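Local coordinates for protein glycerate dehydrogenase/glyoxylate reductase (PDB 2CUK) that probably reduces glyoxylate and hydroxypyruvate with NAD(P)H, as a member of the D-isomer specific 2-hydroxyacid dehydrogenase family, at residues D15-R20 against N296-L301; T92-V97 against E291-N296; L140-L145 against F166-V171. One frame throughout, in Å; residues are numbered along the deposited sequence.

Overall arrangement
From the N terminus the chain builds a five-stranded parallel sheet with its helices, crosses into the NAD-binding domain through helix 99-114, and returns along helix 283-301. Contact 1 closes the widest loop, bringing helix 15-19 against the C-terminal half of that returning helix. Within it, contact 2 joins the outgoing segment 92-97 to the preceding turns of the same helix; the two contacts share Asn296, and a salt bridge from Arg16 to Glu295 links them directly. Contact 3 closes a short loop lying within both, at the edge strand of the six-stranded nucleotide-binding sheet, its centre about 46 Å from that of contact 1 and 35 Å from that of contact 2.

Contact 1: residues D15-R20 against N296-L301; sequences DRLRER and NLLAVL
Two helices that flank the five-stranded parallel sheet of the substrate-side domain, a flavodoxin-like alpha/beta fold, run in nearly the same direction here, with 25° between the axes of the short segments. The axes come no nearer than 11.1 Å, so long side chains rather than backbones bridge the gap, and Leu298 does most of the bridging. Its CG lies anti to its own carbonyl carbon, and the isobutyl end reaches over to helix 15-19.

The tight part is leucine on leucine. Leu17 starts off at an angle to the other helix, but its CD2 branch swings in and sits 3.4 Å from Leu298 CG, closer than usual for two carbons, with Leu298 CD2 at 3.6 Å from the same Leu17 CD2. The two side chains cross obliquely. Leu297 adds a looser touch through its own CD2, 3.9 Å from Leu17 CD2. Beneath this buried cluster lies the sheet: Leu17 also packs on Val24 of strand 23-26, and Leu297 on Val68 and Ala70 of strand 68-70.

The solvent side is built from arginine stems. Arg16, with CG anti to its backbone N (chi1 -174°) and the chain extended as far as NE, lays its aliphatic part obliquely across Leu298. Its charged end goes on to a salt bridge with Glu295, one turn back from Leu298 on the long helix, which fixes the direction of the guanidinium. Arg20, in the turn that follows helix 15-19, is bent at chi2 and chi3 and brings only CG near, 4.1 Å from Leu298 CD2. No hydrogen bond joins the two segments. One methyl, Leu298 CD1, covers a face of the Arg16 guanidinium and lies 3.5 Å from Arg16 NE.

Contact 2: residues T92-V97 against E291-N296; sequences THTPGV and EVAVEN
The carbonyl oxygen Val292 O is held by two donors, both from Asn296: the backbone N in the regular helical bond, and the side-chain ND2 at 2.8 Å. The ND2 bond is bent, with 146° at the hydrogen, and its donor stands above the carbonyl plane. The amide is folded back along the helix in this way, and its OD1 accepts from the backbone N of Asn308, so both of its ends are engaged.

Thr92 slides past this amide in the opposite direction. Its OG1 occupies the crowded place between backbone N and carbonyl carbon and comes 3.2 Å from Asn296 CB, while its CG2 lies 3.4 Å from Asn296 OD1. Further along, the Thr94 methyl crosses Val292 obliquely, CG2 to CG1 at 3.8 Å. The other branch of Val292 meets Val97 tip to tip, with the two CG2 atoms 3.7 Å apart. One valine thus serves both ends of the bend through Pro95 and Gly96. This is the interdomain crossing region of the D-2-hydroxyacid dehydrogenase fold, where the outgoing chain enters helix 99-114 beside the returning helix 283-301.

Contact 3: residues L140-L145 against F166-V171; sequences LDLQGL and FGMRVV
Gln143 points its CB away from the other segment, then doubles back: with CG anti to the carbonyl carbon (chi1 -65°) and the chain bent at chi2 (56°), the amide folds over toward Phe166. Its NE2 donates to Phe166 O at 2.5 Å, bent at the hydrogen (131°) and coming from above the carbonyl plane. The same NE2 also hydrogen-bonds to Asp104 of the second subunit, so the amide spans a helix end and the dimer interface.

Next to it the backbones take over. Gly144 N reaches Gly167 O at 2.8 Å in a nearly straight bond, and Arg169 N meets Leu145 O at 2.7 Å, in the plane of that carbonyl. Gly144 belongs to the type II turn from Leu142 to Leu145; Gly167 is the C-prime residue of the Schellman motif that ends helix 154-165.

On the buried side Met168 lies along the turn. Its CG sits 4.0 Å from Leu142 CB, and the bend at chi3 brings CE to 4.0 Å from Leu145 CB. Leu142 CD1 approaches the Phe166 ring obliquely. Leu142 and Phe166 both rest on Leu111 of helix 99-114, with Met168 on the neighbouring Leu110. From here the chain enters two adjacent parallel strands of the NAD-binding Rossmann sheet: 146-150, and edge strand 169-173, reached through helix 154-165 in a beta-alpha-beta crossover.

Contact 1: residues D15-R20 against N296-L301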
loop_
_atom_site.group_PDB
_atom_site.type_symbol
_atom_site.label_atom_id
_atom_site.label_comp_id
_atom_site.label_asym_id
_atom_site.label_seq_id
_atom_site.Cartn_x
_atom_site.Cartn_y
_atom_site.Cartn_z
ATOM N N ASP A 15 -9.520 -10.211 30.287
ATOM C CA ASP A 15 -9.067 -10.336 31.671
ATOM C C ASP A 15 -9.899 -9.476 32.617
ATOM O O ASP A 15 -10.045 -9.802 33.794
ATOM C CB ASP A 15 -7.588 -9.950 31.798
ATOM C CG ASP A 15 -6.646 -11.068 31.378
ATOM O OD1 ASP A 15 -7.126 -12.185 31.091
ATOM O OD2 ASP A 15 -5.419 -10.832 31.343
ATOM N N ARG A 16 -10.439 -8.376 32.105
ATOM C CA ARG A 16 -11.254 -7.490 32.924
ATOM C C ARG A 16 -12.478 -8.254 33.422
ATOM O O ARG A 16 -12.877 -8.122 34.581
ATOM C CB ARG A 16 -11.686 -6.272 32.107
ATOM C CG ARG A 16 -12.417 -5.217 32.910
ATOM C CD ARG A 16 -12.802 -4.036 32.038
ATOM N NE ARG A 16 -13.507 -3.005 32.793
ATOM C CZ ARG A 16 -13.990 -1.888 32.259
ATOM N NH1 ARG A 16 -13.841 -1.660 30.960
ATOM N NH2 ARG A 16 -14.619 -1.000 33.019
ATOM N N LEU A 17 -13.063 -9.058 32.539
ATOM C CA LEU A 17 -14.238 -9.857 32.890
ATOM C C LEU A 17 -13.866 -10.879 33.963
ATOM O O LEU A 17 -14.599 -11.123 34.911
ATOM C CB LEU A 17 -14.724 -10.626 31.660
ATOM C CG LEU A 17 -15.271 -9.747 30.521
ATOM C CD1 LEU A 17 -15.814 -10.600 29.379
ATOM C CD2 LEU A 17 -16.423 -8.829 30.947
ATOM N N ARG A 18 -12.704 -11.532 33.745
ATOM C CA ARG A 18 -12.231 -12.524 34.715
ATOM C C ARG A 18 -11.976 -11.887 36.091
ATOM O O ARG A 18 -12.254 -12.453 37.142
ATOM C CB ARG A 18 -10.938 -13.154 34.167
ATOM C CG ARG A 18 -11.122 -13.845 32.808
ATOM C CD ARG A 18 -9.891 -14.685 32.415
ATOM N NE ARG A 18 -10.098 -15.383 31.137
ATOM C CZ ARG A 18 -9.738 -14.730 30.015
ATOM N NH1 ARG A 18 -9.244 -13.506 30.092
ATOM N NH2 ARG A 18 -9.860 -15.330 28.825
ATOM N N GLU A 19 -11.390 -10.667 36.054
ATOM C CA GLU A 19 -11.138 -9.894 37.271
ATOM C C GLU A 19 -12.429 -9.628 38.061
ATOM O O GLU A 19 -12.419 -9.359 39.261
ATOM C CB GLU A 19 -10.577 -8.540 36.839
ATOM C CG GLU A 19 -9.081 -8.382 37.100
ATOM C CD GLU A 19 -8.507 -7.428 36.076
ATOM O OE1 GLU A 19 -9.247 -6.592 35.576
ATOM O OE2 GLU A 19 -7.330 -7.563 35.746
ATOM N N ARG A 20 -13.560 -9.657 37.322
ATOM C CA ARG A 20 -14.841 -9.322 37.942
ATOM C C ARG A 20 -15.562 -10.574 38.436
ATOM O O ARG A 20 -16.731 -10.536 38.791
ATOM C CB ARG A 20 -15.712 -8.622 36.900
ATOM C CG ARG A 20 -15.226 -7.202 36.570
ATOM C CD ARG A 20 -15.479 -6.211 37.717
ATOM N NE ARG A 20 -16.918 -6.143 37.989
ATOM C CZ ARG A 20 -17.376 -5.307 38.949
ATOM N NH1 ARG A 20 -16.554 -4.540 39.659
ATOM N NH2 ARG A 20 -18.694 -5.254 39.183
ATOM N N ASN A 296 -19.101 -2.546 26.983
ATOM C CA ASN A 296 -20.541 -2.623 26.775
ATOM C C ASN A 296 -21.169 -3.779 27.557
ATOM O O ASN A 296 -22.188 -3.601 28.226
ATOM C CB ASN A 296 -20.852 -2.775 25.280
ATOM C CG ASN A 296 -20.832 -1.446 24.540
ATOM O OD1 ASN A 296 -21.772 -0.652 24.635
ATOM N ND2 ASN A 296 -19.752 -1.193 23.807
ATOM N N LEU A 297 -20.562 -4.959 27.477
ATOM C CA LEU A 297 -21.092 -6.122 28.180
ATOM C C LEU A 297 -21.111 -5.907 29.692
ATOM O O LEU A 297 -22.134 -6.133 30.336
ATOM C CB LEU A 297 -20.288 -7.380 27.826
ATOM C CG LEU A 297 -20.769 -8.708 28.426
ATOM C CD1 LEU A 297 -20.397 -9.856 27.506
ATOM C CD2 LEU A 297 -20.168 -8.908 29.809
ATOM N N LEU A 298 -19.989 -5.472 30.261
ATOM C CA LEU A 298 -19.930 -5.232 31.700
ATOM C C LEU A 298 -20.954 -4.183 32.112
ATOM O O LEU A 298 -21.611 -4.318 33.145
ATOM C CB LEU A 298 -18.530 -4.770 32.123
ATOM C CG LEU A 298 -17.483 -5.867 32.337
ATOM C CD1 LEU A 298 -16.138 -5.241 32.672
ATOM C CD2 LEU A 298 -17.933 -6.784 33.463
ATOM N N ALA A 299 -21.086 -3.139 31.302
ATOM C CA ALA A 299 -22.035 -2.068 31.586
ATOM C C ALA A 299 -23.436 -2.628 31.821
ATOM O O ALA A 299 -24.072 -2.326 32.830
ATOM C CB ALA A 299 -22.060 -1.070 30.438
ATOM N N VAL A 300 -23.910 -3.448 30.887
ATOM C CA VAL A 300 -25.239 -4.033 31.002
ATOM C C VAL A 300 -25.352 -4.963 32.209
ATOM O O VAL A 300 -26.372 -4.970 32.894
ATOM C CB VAL A 300 -25.625 -4.818 29.728
ATOM C CG1 VAL A 300 -27.001 -5.451 29.899
ATOM C CG2 VAL A 300 -25.627 -3.890 28.529
ATOM N N LEU A 301 -24.308 -5.742 32.476
ATOM C CA LEU A 301 -24.342 -6.660 33.610
ATOM C C LEU A 301 -24.293 -5.941 34.953
ATOM O O LEU A 301 -24.661 -6.510 35.979
ATOM C CB LEU A 301 -23.191 -7.666 33.523
ATOM C CG LEU A 301 -23.195 -8.623 32.328
ATOM C CD1 LEU A 301 -22.096 -9.659 32.520
ATOM C CD2 LEU A 301 -24.550 -9.312 32.204
#

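Contact 2: residues T92-V97 against E291-N296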
loop_
_atom_site.group_PDB
_atom_site.type_symbol
_atom_site.label_atom_id
_atom_site.label_comp_id
_atom_site.label_asym_id
_atom_site.label_seq_id
_atom_site.Cartn_x
_atom_site.Cartn_y
_atom_site.Cartn_z
ATOM N N THR A 92 -25.213 -4.426 21.668
ATOM C CA THR A 92 -24.248 -3.354 21.456
ATOM C C THR A 92 -23.267 -3.729 20.355
ATOM O O THR A 92 -23.217 -4.880 19.921
ATOM C CB THR A 92 -23.441 -3.062 22.742
ATOM O OG1 THR A 92 -22.694 -4.228 23.115
ATOM C CG2 THR A 92 -24.375 -2.676 23.881
ATOM N N HIS A 93 -22.491 -2.747 19.905
ATOM C CA HIS A 93 -21.496 -2.981 18.869
ATOM C C HIS A 93 -20.258 -2.131 19.140
ATOM O O HIS A 93 -20.156 -1.500 20.189
ATOM C CB HIS A 93 -22.068 -2.674 17.476
ATOM C CG HIS A 93 -22.474 -1.246 17.278
ATOM N ND1 HIS A 93 -22.462 -0.638 16.041
ATOM C CD2 HIS A 93 -22.924 -0.314 18.151
ATOM C CE1 HIS A 93 -22.884 0.608 16.160
ATOM N NE2 HIS A 93 -23.172 0.830 17.431
ATOM N N THR A 94 -19.324 -2.108 18.198
ATOM C CA THR A 94 -18.089 -1.348 18.377
ATOM C C THR A 94 -17.871 -0.290 17.290
ATOM O O THR A 94 -16.969 -0.418 16.465
ATOM C CB THR A 94 -16.875 -2.303 18.394
ATOM O OG1 THR A 94 -16.743 -2.936 17.112
ATOM C CG2 THR A 94 -17.061 -3.378 19.464
ATOM N N PRO A 95 -18.689 0.775 17.287
ATOM C CA PRO A 95 -18.576 1.849 16.293
ATOM C C PRO A 95 -17.352 2.745 16.479
ATOM O O PRO A 95 -16.887 2.949 17.604
ATOM C CB PRO A 95 -19.879 2.615 16.478
ATOM C CG PRO A 95 -20.096 2.510 17.961
ATOM C CD PRO A 95 -19.793 1.048 18.226
ATOM N N GLY A 96 -16.841 3.268 15.364
ATOM C CA GLY A 96 -15.690 4.155 15.387
ATOM C C GLY A 96 -14.314 3.505 15.358
ATOM O O GLY A 96 -13.427 3.929 14.615
ATOM N N VAL A 97 -14.147 2.469 16.167
ATOM C CA VAL A 97 -12.889 1.742 16.315
ATOM C C VAL A 97 -12.127 1.253 15.078
ATOM O O VAL A 97 -10.895 1.325 15.044
ATOM C CB VAL A 97 -13.107 0.536 17.257
ATOM C CG1 VAL A 97 -11.823 -0.263 17.405
ATOM C CG2 VAL A 97 -13.595 1.034 18.618
ATOM N N GLU A 291 -11.872 -4.341 23.820
ATOM C CA GLU A 291 -12.083 -3.484 24.982
ATOM C C GLU A 291 -13.481 -2.872 24.963
ATOM O O GLU A 291 -14.153 -2.809 25.991
ATOM C CB GLU A 291 -11.064 -2.340 25.014
ATOM C CG GLU A 291 -9.612 -2.754 24.916
ATOM C CD GLU A 291 -8.674 -1.558 24.967
ATOM O OE1 GLU A 291 -8.938 -0.551 24.268
ATOM O OE2 GLU A 291 -7.671 -1.626 25.705
ATOM N N VAL A 292 -13.905 -2.409 23.790
ATOM C CA VAL A 292 -15.216 -1.789 23.643
ATOM C C VAL A 292 -16.349 -2.790 23.853
ATOM O O VAL A 292 -17.353 -2.471 24.493
ATOM C CB VAL A 292 -15.352 -1.113 22.256
ATOM C CG1 VAL A 292 -16.756 -0.564 22.069
ATOM C CG2 VAL A 292 -14.333 0.020 22.138
ATOM N N ALA A 293 -16.199 -3.998 23.317
ATOM C CA ALA A 293 -17.227 -5.017 23.495
ATOM C C ALA A 293 -17.308 -5.375 24.983
ATOM O O ALA A 293 -18.394 -5.503 25.546
ATOM C CB ALA A 293 -16.893 -6.254 22.673
ATOM N N VAL A 294 -16.149 -5.527 25.616
ATOM C CA VAL A 294 -16.095 -5.856 27.036
ATOM C C VAL A 294 -16.762 -4.764 27.872
ATOM O O VAL A 294 -17.533 -5.058 28.787
ATOM C CB VAL A 294 -14.632 -6.051 27.497
ATOM C CG1 VAL A 294 -14.534 -5.999 29.020
ATOM C CG2 VAL A 294 -14.118 -7.382 26.987
ATOM N N GLU A 295 -16.468 -3.507 27.555
ATOM C CA GLU A 295 -17.054 -2.382 28.278
ATOM C C GLU A 295 -18.578 -2.443 28.202
ATOM O O GLU A 295 -19.265 -2.394 29.225
ATOM C CB GLU A 295 -16.567 -1.057 27.687
ATOM C CG GLU A 295 -17.120 0.176 28.386
ATOM C CD GLU A 295 -16.711 0.256 29.849
ATOM O OE1 GLU A 295 -15.491 0.288 30.122
ATOM O OE2 GLU A 295 -17.605 0.287 30.726
ATOM N N ASN A 296 -19.101 -2.546 26.983
ATOM C CA ASN A 296 -20.541 -2.623 26.775
ATOM C C ASN A 296 -21.169 -3.779 27.557
ATOM O O ASN A 296 -22.188 -3.601 28.226
ATOM C CB ASN A 296 -20.852 -2.775 25.280
ATOM C CG ASN A 296 -20.832 -1.446 24.540
ATOM O OD1 ASN A 296 -21.772 -0.652 24.635
ATOM N ND2 ASN A 296 -19.752 -1.193 23.807
#

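Contact 3: residues L140-L145 against F166-V171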
loop_
_atom_site.group_PDB
_atom_site.type_symbol
_atom_site.label_atom_id
_atom_site.label_comp_id
_atom_site.label_asym_id
_atom_site.label_seq_id
_atom_site.Cartn_x
_atom_site.Cartn_y
_atom_site.Cartn_z
ATOM N N LEU A 140 -0.282 3.532 -12.744
ATOM C CA LEU A 140 -0.959 4.814 -12.871
ATOM C C LEU A 140 -0.497 5.821 -11.831
ATOM O O LEU A 140 -0.534 5.537 -10.633
ATOM C CB LEU A 140 -2.470 4.640 -12.705
ATOM C CG LEU A 140 -3.239 3.716 -13.642
ATOM C CD1 LEU A 140 -4.714 3.757 -13.260
ATOM C CD2 LEU A 140 -3.045 4.152 -15.084
ATOM N N ASP A 141 -0.056 6.990 -12.287
ATOM C CA ASP A 141 0.338 8.054 -11.372
ATOM C C ASP A 141 -1.002 8.550 -10.831
ATOM O O ASP A 141 -1.938 8.766 -11.602
ATOM C CB ASP A 141 1.045 9.182 -12.126
ATOM C CG ASP A 141 2.460 8.820 -12.528
ATOM O OD1 ASP A 141 3.324 8.720 -11.634
ATOM O OD2 ASP A 141 2.710 8.628 -13.733
ATOM N N LEU A 142 -1.102 8.733 -9.519
ATOM C CA LEU A 142 -2.353 9.168 -8.904
ATOM C C LEU A 142 -2.620 10.667 -8.930
ATOM O O LEU A 142 -3.766 11.098 -8.843
ATOM C CB LEU A 142 -2.409 8.680 -7.453
ATOM C CG LEU A 142 -2.348 7.163 -7.256
ATOM C CD1 LEU A 142 -2.378 6.839 -5.761
ATOM C CD2 LEU A 142 -3.516 6.509 -7.972
ATOM N N GLN A 143 -1.563 11.459 -9.048
ATOM C CA GLN A 143 -1.689 12.911 -9.053
ATOM C C GLN A 143 -2.653 13.447 -10.111
ATOM O O GLN A 143 -2.489 13.200 -11.305
ATOM C CB GLN A 143 -0.307 13.541 -9.224
ATOM C CG GLN A 143 0.645 13.261 -8.051
ATOM C CD GLN A 143 0.838 11.773 -7.777
ATOM O OE1 GLN A 143 1.280 11.020 -8.645
ATOM N NE2 GLN A 143 0.509 11.345 -6.561
ATOM N N GLY A 144 -3.667 14.176 -9.657
ATOM C CA GLY A 144 -4.639 14.747 -10.569
ATOM C C GLY A 144 -5.823 13.850 -10.878
ATOM O O GLY A 144 -6.821 14.321 -11.419
ATOM N N LEU A 145 -5.724 12.562 -10.553
ATOM C CA LEU A 145 -6.828 11.645 -10.813
ATOM C C LEU A 145 -7.966 11.880 -9.836
ATOM O O LEU A 145 -7.764 12.399 -8.734
ATOM C CB LEU A 145 -6.364 10.187 -10.720
ATOM C CG LEU A 145 -5.636 9.613 -11.941
ATOM C CD1 LEU A 145 -4.371 10.406 -12.221
ATOM C CD2 LEU A 145 -5.303 8.154 -11.684
ATOM N N PHE A 166 -2.226 12.337 -1.679
ATOM C CA PHE A 166 -1.538 11.752 -2.831
ATOM C C PHE A 166 -1.796 12.601 -4.079
ATOM O O PHE A 166 -1.462 12.204 -5.198
ATOM C CB PHE A 166 -2.021 10.318 -3.074
ATOM C CG PHE A 166 -1.513 9.324 -2.065
ATOM C CD1 PHE A 166 -0.384 8.550 -2.335
ATOM C CD2 PHE A 166 -2.169 9.149 -0.853
ATOM C CE1 PHE A 166 0.081 7.616 -1.412
ATOM C CE2 PHE A 166 -1.710 8.217 0.079
ATOM C CZ PHE A 166 -0.584 7.448 -0.203
ATOM N N GLY A 167 -2.407 13.766 -3.880
ATOM C CA GLY A 167 -2.686 14.652 -4.995
ATOM C C GLY A 167 -3.923 14.297 -5.801
ATOM O O GLY A 167 -4.076 14.757 -6.933
ATOM N N MET A 168 -4.806 13.483 -5.230
ATOM C CA MET A 168 -6.021 13.088 -5.927
ATOM C C MET A 168 -7.146 14.080 -5.686
ATOM O O MET A 168 -7.163 14.781 -4.678
ATOM C CB MET A 168 -6.498 11.704 -5.461
ATOM C CG MET A 168 -5.572 10.556 -5.823
ATOM S SD MET A 168 -6.387 8.970 -5.595
ATOM C CE MET A 168 -7.346 8.864 -7.102
ATOM N N ARG A 169 -8.083 14.133 -6.626
ATOM C CA ARG A 169 -9.223 14.973 -6.448
ATOM C C ARG A 169 -10.331 14.094 -5.953
ATOM O O ARG A 169 -10.388 12.906 -6.241
ATOM C CB ARG A 169 -9.598 15.572 -7.804
ATOM C CG ARG A 169 -8.871 16.889 -8.079
ATOM C CD ARG A 169 -8.373 16.982 -9.526
ATOM N NE ARG A 169 -9.363 17.658 -10.371
ATOM C CZ ARG A 169 -8.923 18.651 -11.167
ATOM N NH1 ARG A 169 -7.645 18.987 -11.165
ATOM N NH2 ARG A 169 -9.780 19.275 -11.981
ATOM N N VAL A 170 -11.208 14.640 -5.119
ATOM C CA VAL A 170 -12.257 13.826 -4.521
ATOM C C VAL A 170 -13.682 14.286 -4.811
ATOM O O VAL A 170 -13.989 15.476 -4.753
ATOM C CB VAL A 170 -12.081 13.752 -2.991
ATOM C CG1 VAL A 170 -13.228 12.954 -2.372
ATOM C CG2 VAL A 170 -10.740 13.114 -2.652
ATOM N N VAL A 171 -14.542 13.324 -5.126
ATOM C CA VAL A 171 -15.955 13.581 -5.387
ATOM C C VAL A 171 -16.695 12.444 -4.704
ATOM O O VAL A 171 -16.082 11.433 -4.347
ATOM C CB VAL A 171 -16.284 13.581 -6.905
ATOM C CG1 VAL A 171 -15.461 14.640 -7.616
ATOM C CG2 VAL A 171 -16.019 12.206 -7.498
#